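Local structure of adenosine kinase (Sinorhizobium meliloti, 3UBO) at residues Gly61-Thr66 with Ala77-Lys82; Gly182-Met187 with Phe288-Gly293. The protein probably transfers a phosphate group from ATP to the 5'-hydroxyl of adenosine, as a pfkB-family kinase that binds adenosine and ADP. All blocks are in the same frame, centred on the assembly; numbering follows the deposited sequence.

Interaction 1 of 2, residues Gly61-Thr66 with Ala77-Lys82; sequences GSAGNT and AAYFGK. With ADN (adenosine), chain C.
Asn-65 ND2 is shared between two oxygens: it donates to adenosine O3' at 3.0 Å, with an N-H...O angle of 156°, and is also hydrogen-bonded to Asp-280. Its OD1 is taken up by Arg-317, which helps to fix the rotation of the amide. One turn earlier, the start of the helix meets the nucleoside with backbone groups. Ser-62 N donates to N3 of the adenine over 2.8 Å, and Gly-61 N, at the N-cap, points to the ribose O2'. The positive end of the helix would probably reinforce these donors. On the flank of this turn, Gly-64 lays its CA over one face of the Tyr-79 ring in a CH-pi contact, 4.2 Å from the centroid and 28° off the normal. Beside it, Ala-63 CB reaches the ring at CE1, 4.2 Å away. With CG anti to the backbone N (chi1 174°), Tyr-79 carries its ring across to the helix. Helix 62-73 thus presents its first turn to the nucleoside and its flank to strand 77-80, which runs parallel between strands 6-11 and 102-103 in the central sheet.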
loop_
_atom_site.group_PDB
_atom_site.type_symbol
_atom_site.label_atom_id
_atom_site.label_comp_id
_atom_site.label_asym_id
_atom_site.label_seq_id
_atom_site.Cartn_x
_atom_site.Cartn_y
_atom_site.Cartn_z
ATOM N N GLY A 61 -0.784 10.438 8.372
ATOM C CA GLY A 61 -0.754 11.433 9.421
ATOM C C GLY A 61 -0.020 12.610 8.824
ATOM O O GLY A 61 1.169 12.467 8.548
ATOM N N SER A 62 -0.725 13.726 8.594
ATOM C CA SER A 62 -0.071 14.923 8.062
ATOM C C SER A 62 1.390 15.225 8.589
ATOM O O SER A 62 2.357 15.102 7.823
ATOM C CB SER A 62 -0.991 16.112 8.114
ATOM O OG SER A 62 -0.275 17.235 7.710
ATOM N N ALA A 63 1.557 15.513 9.884
ATOM C CA ALA A 63 2.864 15.629 10.480
ATOM C C ALA A 63 3.753 14.401 10.337
ATOM O O ALA A 63 4.969 14.517 10.229
ATOM C CB ALA A 63 2.757 15.981 11.949
ATOM N N GLY A 64 3.198 13.210 10.331
ATOM C CA GLY A 64 4.057 12.040 10.286
ATOM C C GLY A 64 4.716 11.912 8.929
ATOM O O GLY A 64 5.787 11.287 8.803
ATOM N N ASN A 65 4.064 12.513 7.917
ATOM C CA ASN A 65 4.487 12.416 6.557
ATOM C C ASN A 65 5.656 13.387 6.417
ATOM O O ASN A 65 6.723 13.048 5.880
ATOM C CB ASN A 65 3.322 12.782 5.602
ATOM C CG ASN A 65 2.261 11.671 5.468
ATOM O OD1 ASN A 65 2.524 10.460 5.734
ATOM N ND2 ASN A 65 1.055 12.089 5.027
ATOM N N THR A 66 5.446 14.592 6.940
ATOM C CA THR A 66 6.417 15.651 6.825
ATOM C C THR A 66 7.724 15.163 7.478
ATOM O O THR A 66 8.782 15.505 7.034
ATOM C CB THR A 66 5.909 16.908 7.495
ATOM O OG1 THR A 66 4.756 17.430 6.802
ATOM C CG2 THR A 66 6.966 17.890 7.491
ATOM N N ALA A 77 15.278 13.571 11.775
ATOM C CA ALA A 77 13.899 13.863 12.179
ATOM C C ALA A 77 13.404 12.963 13.342
ATOM O O ALA A 77 13.935 11.874 13.586
ATOM C CB ALA A 77 12.964 13.728 10.931
ATOM N N ALA A 78 12.343 13.415 13.989
ATOM C CA ALA A 78 11.753 12.695 15.131
ATOM C C ALA A 78 10.269 13.030 15.214
ATOM O O ALA A 78 9.810 14.130 14.739
ATOM C CB ALA A 78 12.459 13.040 16.464
ATOM N N TYR A 79 9.517 12.085 15.799
ATOM C CA TYR A 79 8.054 12.169 15.691
ATOM C C TYR A 79 7.410 11.709 16.970
ATOM O O TYR A 79 7.885 10.760 17.623
ATOM C CB TYR A 79 7.474 11.419 14.412
ATOM C CG TYR A 79 5.916 11.368 14.373
ATOM C CD1 TYR A 79 5.174 12.492 14.001
ATOM C CD2 TYR A 79 5.210 10.207 14.742
ATOM C CE1 TYR A 79 3.832 12.484 13.988
ATOM C CE2 TYR A 79 3.836 10.183 14.702
ATOM C CZ TYR A 79 3.166 11.337 14.339
ATOM O OH TYR A 79 1.802 11.352 14.345
ATOM N N PHE A 80 6.362 12.426 17.350
ATOM C CA PHE A 80 5.560 11.988 18.480
ATOM C C PHE A 80 4.132 11.785 17.976
ATOM O O PHE A 80 3.547 12.750 17.392
ATOM C CB PHE A 80 5.473 13.051 19.613
ATOM C CG PHE A 80 6.798 13.520 20.178
ATOM C CD1 PHE A 80 7.944 12.709 20.135
ATOM C CD2 PHE A 80 6.879 14.794 20.805
ATOM C CE1 PHE A 80 9.138 13.151 20.749
ATOM C CE2 PHE A 80 8.056 15.254 21.365
ATOM C CZ PHE A 80 9.181 14.435 21.375
ATOM N N GLY A 81 3.574 10.596 18.179
ATOM C CA GLY A 81 2.223 10.301 17.742
ATOM C C GLY A 81 1.497 9.370 18.693
ATOM O O GLY A 81 2.114 8.750 19.559
ATOM N N LYS A 82 0.182 9.272 18.531
ATOM C CA LYS A 82 -0.632 8.413 19.381
ATOM C C LYS A 82 -1.129 7.190 18.618
ATOM O O LYS A 82 -1.886 7.313 17.655
ATOM C CB LYS A 82 -1.818 9.192 19.954
ATOM C CG LYS A 82 -1.908 9.158 21.471
ATOM C CD LYS A 82 -1.097 8.009 22.047
ATOM C CE LYS A 82 -0.312 8.446 23.273
ATOM N NZ LYS A 82 0.525 7.342 23.819
HETATM O "O5'" ADN C . -2.576 15.737 3.963
HETATM C "C5'" ADN C . -2.090 14.358 3.759
HETATM C "C4'" ADN C . -2.342 13.399 4.973
HETATM O "O4'" ADN C . -3.369 13.860 5.858
HETATM C "C3'" ADN C . -2.589 11.802 4.923
HETATM O "O3'" ADN C . -1.594 10.839 4.671
HETATM C "C2'" ADN C . -3.378 11.542 6.250
HETATM O "O2'" ADN C . -2.872 10.481 7.089
HETATM C "C1'" ADN C . -3.389 12.893 6.847
HETATM N N9 ADN C . -4.619 13.120 7.665
HETATM C C8 ADN C . -6.003 13.011 7.348
HETATM N N7 ADN C . -6.784 13.480 8.439
HETATM C C5 ADN C . -5.868 13.890 9.425
HETATM C C6 ADN C . -6.043 14.418 10.734
HETATM N N6 ADN C . -7.348 14.677 11.281
HETATM N N1 ADN C . -4.862 14.735 11.498
HETATM C C2 ADN C . -3.558 14.515 10.945
HETATM N N3 ADN C . -3.340 13.990 9.647
HETATM C C4 ADN C . -4.515 13.671 8.927
#

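Interaction 2 of 2, residues Gly182-Met187 with Phe288-Gly293; sequences GRETAM and FGYTSG
Strand 184-187 and the C-terminal end of helix 278-290 stand well apart, with Glu-184 CA and Thr-291 CA, the closest pair of alpha carbons, 10.1 Å from each other. Two long side chains bridge this part of the ribokinase-like alpha/beta fold of the pfkB family, joining the start of an inner strand of the parallel central sheet to a helix end near the surface. Tyr-290 OH donates to Glu-184 OE1 over 2.7 Å, meeting that oxygen on its syn side and 19° out of the carboxylate plane. The other oxygen, OE2, lies at the edge of the ring, in its plane and 3.4 Å from CE2. The side chains cross at about a right angle, and carboxylate and ring are turned 44° against each other. Glu-184 is extended beyond CG, which gives it the length to meet the phenol. A leucine in place of Glu-184 would probably leave the Tyr-290 hydroxyl without its acceptor and the ring freer to shift. Past Tyr-290 the chain leaves the helix at Thr-291, and Ser-292 N still bonds to Gly-289 O. Ser-292 OG reaches back to Phe-288 O, 2.9 Å away and in the carbonyl plane.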
loop_
_atom_site.group_PDB
_atom_site.type_symbol
_atom_site.label_atom_id
_atom_site.label_comp_id
_atom_site.label_asym_id
_atom_site.label_seq_id
_atom_site.Cartn_x
_atom_site.Cartn_y
_atom_site.Cartn_z
ATOM N N GLY A 182 16.512 27.719 22.327
ATOM C CA GLY A 182 17.021 28.416 21.143
ATOM C C GLY A 182 16.643 27.769 19.781
ATOM O O GLY A 182 17.451 27.726 18.802
ATOM N N ARG A 183 15.409 27.258 19.746
ATOM C CA ARG A 183 14.865 26.458 18.693
ATOM C C ARG A 183 13.652 27.219 18.196
ATOM O O ARG A 183 13.211 28.199 18.788
ATOM C CB ARG A 183 14.393 25.137 19.255
ATOM C CG ARG A 183 15.455 24.119 19.576
ATOM C CD ARG A 183 16.885 24.570 19.324
ATOM N NE ARG A 183 17.780 23.597 19.966
ATOM C CZ ARG A 183 19.044 23.334 19.619
ATOM N NH1 ARG A 183 19.711 22.412 20.321
ATOM N NH2 ARG A 183 19.625 23.957 18.572
ATOM N N GLU A 184 13.128 26.754 17.066
ATOM C CA GLU A 184 12.000 27.368 16.363
ATOM C C GLU A 184 10.805 26.405 16.286
ATOM O O GLU A 184 10.979 25.168 16.228
ATOM C CB GLU A 184 12.412 27.788 14.944
ATOM C CG GLU A 184 12.858 29.257 14.854
ATOM C CD GLU A 184 13.512 29.575 13.549
ATOM O OE1 GLU A 184 13.076 30.550 12.890
ATOM O OE2 GLU A 184 14.446 28.827 13.171
ATOM N N THR A 185 9.601 26.976 16.283
ATOM C CA THR A 185 8.405 26.161 16.269
ATOM C C THR A 185 7.627 26.345 14.975
ATOM O O THR A 185 7.479 27.470 14.481
ATOM C CB THR A 185 7.471 26.454 17.488
ATOM O OG1 THR A 185 6.863 27.754 17.356
ATOM C CG2 THR A 185 8.226 26.345 18.796
ATOM N N ALA A 186 7.089 25.256 14.446
ATOM C CA ALA A 186 6.329 25.439 13.233
ATOM C C ALA A 186 4.970 24.754 13.210
ATOM O O ALA A 186 4.753 23.766 13.915
ATOM C CB ALA A 186 7.184 25.048 12.007
HETATM N N MSE A 187 4.079 25.277 12.366
HETATM C CA MSE A 187 2.829 24.577 12.094
HETATM C C MSE A 187 2.260 24.604 10.671
HETATM O O MSE A 187 2.394 25.579 9.957
HETATM C CB MSE A 187 1.742 25.090 13.018
HETATM C CG MSE A 187 0.938 26.252 12.405
HETATM SE SE MSE A 187 -0.296 27.034 13.775
HETATM C CE MSE A 187 -1.517 25.482 14.118
ATOM N N PHE A 288 13.911 20.843 5.316
ATOM C CA PHE A 288 15.186 20.195 5.082
ATOM C C PHE A 288 16.136 21.267 4.598
ATOM O O PHE A 288 17.326 21.234 4.893
ATOM C CB PHE A 288 15.108 19.186 3.940
ATOM C CG PHE A 288 16.443 18.641 3.547
ATOM C CD1 PHE A 288 17.139 17.798 4.404
ATOM C CD2 PHE A 288 17.002 18.963 2.316
ATOM C CE1 PHE A 288 18.378 17.285 4.038
ATOM C CE2 PHE A 288 18.248 18.438 1.928
ATOM C CZ PHE A 288 18.947 17.621 2.791
ATOM N N GLY A 289 15.603 22.179 3.803
ATOM C CA GLY A 289 16.392 23.301 3.334
ATOM C C GLY A 289 16.708 24.236 4.497
ATOM O O GLY A 289 17.863 24.443 4.888
ATOM N N TYR A 290 15.644 24.784 5.051
ATOM C CA TYR A 290 15.707 25.683 6.189
ATOM C C TYR A 290 16.602 25.301 7.418
ATOM O O TYR A 290 17.103 26.176 8.115
ATOM C CB TYR A 290 14.290 25.926 6.634
ATOM C CG TYR A 290 14.173 27.035 7.600
ATOM C CD1 TYR A 290 13.979 28.350 7.148
ATOM C CD2 TYR A 290 14.260 26.790 8.989
ATOM C CE1 TYR A 290 13.844 29.410 8.059
ATOM C CE2 TYR A 290 14.149 27.824 9.902
ATOM C CZ TYR A 290 13.942 29.136 9.448
ATOM O OH TYR A 290 13.834 30.167 10.357
ATOM N N THR A 291 16.783 24.014 7.685
ATOM C CA THR A 291 17.597 23.592 8.834
ATOM C C THR A 291 18.997 23.135 8.408
ATOM O O THR A 291 19.789 22.633 9.229
ATOM C CB THR A 291 16.903 22.524 9.776
ATOM O OG1 THR A 291 16.902 21.213 9.175
ATOM C CG2 THR A 291 15.490 22.975 10.189
ATOM N N SER A 292 19.312 23.323 7.136
ATOM C CA SER A 292 20.709 23.293 6.774
ATOM C C SER A 292 21.080 24.641 6.121
ATOM O O SER A 292 21.772 24.693 5.116
ATOM C CB SER A 292 21.022 22.077 5.914
ATOM O OG SER A 292 20.082 21.985 4.872
ATOM N N GLY A 293 20.579 25.721 6.732
ATOM C CA GLY A 293 20.661 27.074 6.216
ATOM C C GLY A 293 20.691 27.197 4.703
ATOM O O GLY A 293 21.717 26.911 4.059
#

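Overall arrangement
The two contacts illustrate how one central parallel sheet can back both a helix that binds a ligand and a more peripheral junction. Strands 77-80 and 184-188 belong to that sheet, with strands 6-11 and 152-158 between them. The centres of interactions 1 and 2 lie 16 Å apart and their nearest atoms about 8 Å, so they do not touch. Helix 278-290 relates them: Asp-280, near its start, is hydrogen-bonded to Ser-62 and Asn-65 of interaction 1, and Tyr-290 at its far end makes interaction 2. Ala-278, Gly-279 and Tyr-282 on the same helix line the ADP pocket. The ADP itself lies about 13 Å from the Ala-63 side chain.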